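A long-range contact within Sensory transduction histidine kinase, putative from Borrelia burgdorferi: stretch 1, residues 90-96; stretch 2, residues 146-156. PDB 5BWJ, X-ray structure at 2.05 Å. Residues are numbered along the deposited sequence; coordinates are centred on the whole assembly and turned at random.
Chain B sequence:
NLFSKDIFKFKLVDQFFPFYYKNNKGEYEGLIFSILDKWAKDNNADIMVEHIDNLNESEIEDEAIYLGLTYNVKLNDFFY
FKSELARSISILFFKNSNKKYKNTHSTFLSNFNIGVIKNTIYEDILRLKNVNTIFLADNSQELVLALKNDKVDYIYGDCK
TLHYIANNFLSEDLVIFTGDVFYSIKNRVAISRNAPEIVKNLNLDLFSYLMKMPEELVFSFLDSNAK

Stretch 1, residues 90-96: SILFFKN
Stretch 2 146-156: ALKNDKVDYIY

Residues 90-94 form a strand that begins earlier in the chain, with phi/psi running from -74/129 at Ser 90 to -153/168 at Phe 94. Stretch 2 enters as the end of a helix, leaves helical phi/psi at Asn 149 (-92/15), turns through Asp 150 at a positive phi (59/29), and becomes a strand at 154-156. The strand axes approach to 4.6 Å with N-to-C directions 161° apart, hence antiparallel. Phe 93 and Ile 155 form the hydrogen-bonded pair, CA to CA 5.3 Å: Phe 93 N donates to Ile 155 O at 2.8 Å, and Ile 155 N to Phe 93 O at 3.1 Å. Leu 92 and Tyr 156 form the adjacent non-hydrogen-bonded pair. The CA atoms of Leu 92 and Tyr 156 are 4.5 Å apart, and two CA-H...O contacts accompany this pair: Tyr 156 CA lies 3.5 Å from Ile 91 O and Leu 92 CA 3.4 Å from Ile 155 O.

Register then sorts the side chains. Phe 93 (chi1 m) and Ile 155 (chi1 p, chi2 t) share one face, Phe 93 CB packing 3.7 Å from Ile 155 CG1. On the other face, Leu 92 (t, p) sets CD1 3.6 Å from Tyr 154 CB and 3.9 Å from Tyr 156 CB, so one leucine methyl bridges two tyrosines. Tyr 156, chi1 t, brings its OH 2.8 Å from Ser 90 OG. Phe 94 (p) and Tyr 154 (m) place their rings obliquely, centroids 5.8 Å apart and planes at 66°.

Beyond the strand, Lys 95 reaches the helix end with rotamer m, t, p, t. Lys 95 CG lies 3.8 Å from Leu 147 CG, while Lys 95 NZ hydrogen-bonds Lys 148 O at 3.0 Å and makes a salt bridge, with a weak hydrogen bond, to Asp 150 OD1 at 3.3 Å.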

# COMPACT_ATOMS: atom_id res chain seq x y z
N SER B 90 -1.14 -10.08 2.73
CA SER B 90 -1.62 -10.64 3.98
C SER B 90 -0.47 -10.76 4.97
O SER B 90 0.57 -11.33 4.64
CB SER B 90 -2.28 -12.00 3.75
OG SER B 90 -1.32 -12.97 3.37
N ILE B 91 -0.66 -10.24 6.18
CA ILE B 91 0.38 -10.26 7.20
C ILE B 91 -0.18 -10.69 8.55
O ILE B 91 -1.26 -10.26 8.96
CB ILE B 91 1.06 -8.87 7.32
CG1 ILE B 91 2.04 -8.68 6.16
CG2 ILE B 91 1.80 -8.73 8.67
CD1 ILE B 91 2.82 -7.37 6.19
N LEU B 92 0.57 -11.57 9.21
CA LEU B 92 0.26 -11.95 10.58
C LEU B 92 1.00 -11.00 11.53
O LEU B 92 2.23 -11.02 11.60
CB LEU B 92 0.67 -13.40 10.84
CG LEU B 92 0.18 -14.01 12.16
CD1 LEU B 92 -1.33 -14.19 12.15
CD2 LEU B 92 0.87 -15.34 12.41
N PHE B 93 0.24 -10.16 12.23
CA PHE B 93 0.81 -9.17 13.14
C PHE B 93 0.78 -9.64 14.59
O PHE B 93 -0.07 -10.44 14.98
CB PHE B 93 0.04 -7.85 13.04
CG PHE B 93 0.32 -7.06 11.80
CD1 PHE B 93 1.53 -6.41 11.62
CD2 PHE B 93 -0.64 -6.95 10.81
CE1 PHE B 93 1.78 -5.68 10.48
CE2 PHE B 93 -0.40 -6.22 9.66
CZ PHE B 93 0.82 -5.58 9.50
N PHE B 94 1.70 -9.11 15.40
CA PHE B 94 1.66 -9.30 16.84
C PHE B 94 2.35 -8.13 17.53
O PHE B 94 3.01 -7.32 16.88
CB PHE B 94 2.32 -10.63 17.24
CG PHE B 94 3.77 -10.73 16.89
CD1 PHE B 94 4.16 -11.17 15.64
CD2 PHE B 94 4.75 -10.39 17.81
CE1 PHE B 94 5.50 -11.27 15.31
CE2 PHE B 94 6.09 -10.48 17.49
CZ PHE B 94 6.47 -10.93 16.23
N LYS B 95 2.18 -8.03 18.85
CA LYS B 95 2.68 -6.90 19.61
C LYS B 95 4.13 -7.09 20.06
O LYS B 95 4.63 -8.21 20.13
CB LYS B 95 1.80 -6.66 20.84
CG LYS B 95 0.41 -6.13 20.52
CD LYS B 95 -0.54 -6.27 21.71
CE LYS B 95 -0.01 -5.55 22.94
NZ LYS B 95 -0.97 -5.62 24.08
N ASN B 96 4.78 -5.97 20.38
CA ASN B 96 6.15 -5.99 20.90
C ASN B 96 7.15 -6.55 19.90
O ASN B 96 8.32 -6.19 19.92
CB ASN B 96 6.21 -6.79 22.20
N ALA B 146 -8.69 -6.15 19.82
CA ALA B 146 -8.59 -7.46 20.45
C ALA B 146 -7.14 -7.82 20.72
O ALA B 146 -6.82 -8.43 21.75
CB ALA B 146 -9.24 -8.52 19.57
N LEU B 147 -6.26 -7.45 19.80
CA LEU B 147 -4.83 -7.69 19.97
C LEU B 147 -4.28 -6.81 21.09
O LEU B 147 -3.56 -7.29 21.97
CB LEU B 147 -4.07 -7.40 18.67
CG LEU B 147 -2.56 -7.62 18.71
CD1 LEU B 147 -2.22 -9.08 18.94
CD2 LEU B 147 -1.90 -7.10 17.44
N LYS B 148 -4.63 -5.53 21.05
CA LYS B 148 -4.20 -4.57 22.06
C LYS B 148 -4.60 -5.02 23.46
O LYS B 148 -3.83 -4.89 24.42
CB LYS B 148 -4.79 -3.19 21.77
CG LYS B 148 -4.36 -2.09 22.74
CD LYS B 148 -2.86 -1.82 22.64
CE LYS B 148 -2.46 -0.64 23.51
NZ LYS B 148 -1.01 -0.31 23.38
N ASN B 149 -5.82 -5.56 23.58
CA ASN B 149 -6.36 -5.97 24.87
C ASN B 149 -6.06 -7.44 25.18
O ASN B 149 -6.67 -8.03 26.07
CB ASN B 149 -7.87 -5.73 24.91
CG ASN B 149 -8.22 -4.26 24.77
OD1 ASN B 149 -7.47 -3.39 25.20
ND2 ASN B 149 -9.38 -3.99 24.17
N ASP B 150 -5.13 -8.02 24.43
CA ASP B 150 -4.65 -9.38 24.68
C ASP B 150 -5.77 -10.42 24.62
O ASP B 150 -5.71 -11.45 25.30
CB ASP B 150 -3.95 -9.45 26.04
CG ASP B 150 -2.75 -8.52 26.12
OD1 ASP B 150 -1.91 -8.56 25.20
OD2 ASP B 150 -2.65 -7.76 27.10
N LYS B 151 -6.80 -10.15 23.82
CA LYS B 151 -7.85 -11.13 23.58
C LYS B 151 -7.35 -12.18 22.59
O LYS B 151 -7.75 -13.35 22.64
CB LYS B 151 -9.11 -10.46 23.04
N VAL B 152 -6.46 -11.75 21.69
CA VAL B 152 -5.80 -12.65 20.74
C VAL B 152 -4.30 -12.41 20.76
O VAL B 152 -3.84 -11.35 21.20
CB VAL B 152 -6.33 -12.45 19.30
CG1 VAL B 152 -7.80 -12.83 19.22
CG2 VAL B 152 -6.12 -11.02 18.84
N ASP B 153 -3.54 -13.39 20.30
CA ASP B 153 -2.08 -13.30 20.25
C ASP B 153 -1.62 -12.72 18.92
O ASP B 153 -0.63 -11.99 18.86
CB ASP B 153 -1.45 -14.67 20.48
CG ASP B 153 -1.76 -15.24 21.85
OD1 ASP B 153 -1.71 -14.48 22.84
OD2 ASP B 153 -2.06 -16.45 21.94
N TYR B 154 -2.34 -13.06 17.86
CA TYR B 154 -2.00 -12.62 16.51
C TYR B 154 -3.25 -12.15 15.76
O TYR B 154 -4.35 -12.64 16.01
CB TYR B 154 -1.33 -13.74 15.72
CG TYR B 154 -0.11 -14.32 16.40
CD1 TYR B 154 -0.22 -15.34 17.34
CD2 TYR B 154 1.17 -13.85 16.10
CE1 TYR B 154 0.89 -15.87 17.97
CE2 TYR B 154 2.28 -14.38 16.72
CZ TYR B 154 2.14 -15.38 17.65
OH TYR B 154 3.25 -15.91 18.27
N ILE B 155 -3.06 -11.20 14.85
CA ILE B 155 -4.13 -10.80 13.93
C ILE B 155 -3.63 -10.96 12.50
O ILE B 155 -2.45 -10.78 12.22
CB ILE B 155 -4.60 -9.35 14.18
CG1 ILE B 155 -3.44 -8.37 14.03
CG2 ILE B 155 -5.25 -9.25 15.56
CD1 ILE B 155 -3.83 -6.91 14.18
N TYR B 156 -4.55 -11.30 11.61
CA TYR B 156 -4.22 -11.61 10.22
C TYR B 156 -5.08 -10.78 9.28
O TYR B 156 -6.31 -10.82 9.35
CB TYR B 156 -4.43 -13.10 9.97
CG TYR B 156 -3.86 -13.61 8.66
CD1 TYR B 156 -2.50 -13.56 8.41
CD2 TYR B 156 -4.69 -14.15 7.69
CE1 TYR B 156 -1.97 -14.03 7.22
CE2 TYR B 156 -4.18 -14.62 6.49
CZ TYR B 156 -2.82 -14.55 6.26
OH TYR B 156 -2.30 -15.02 5.08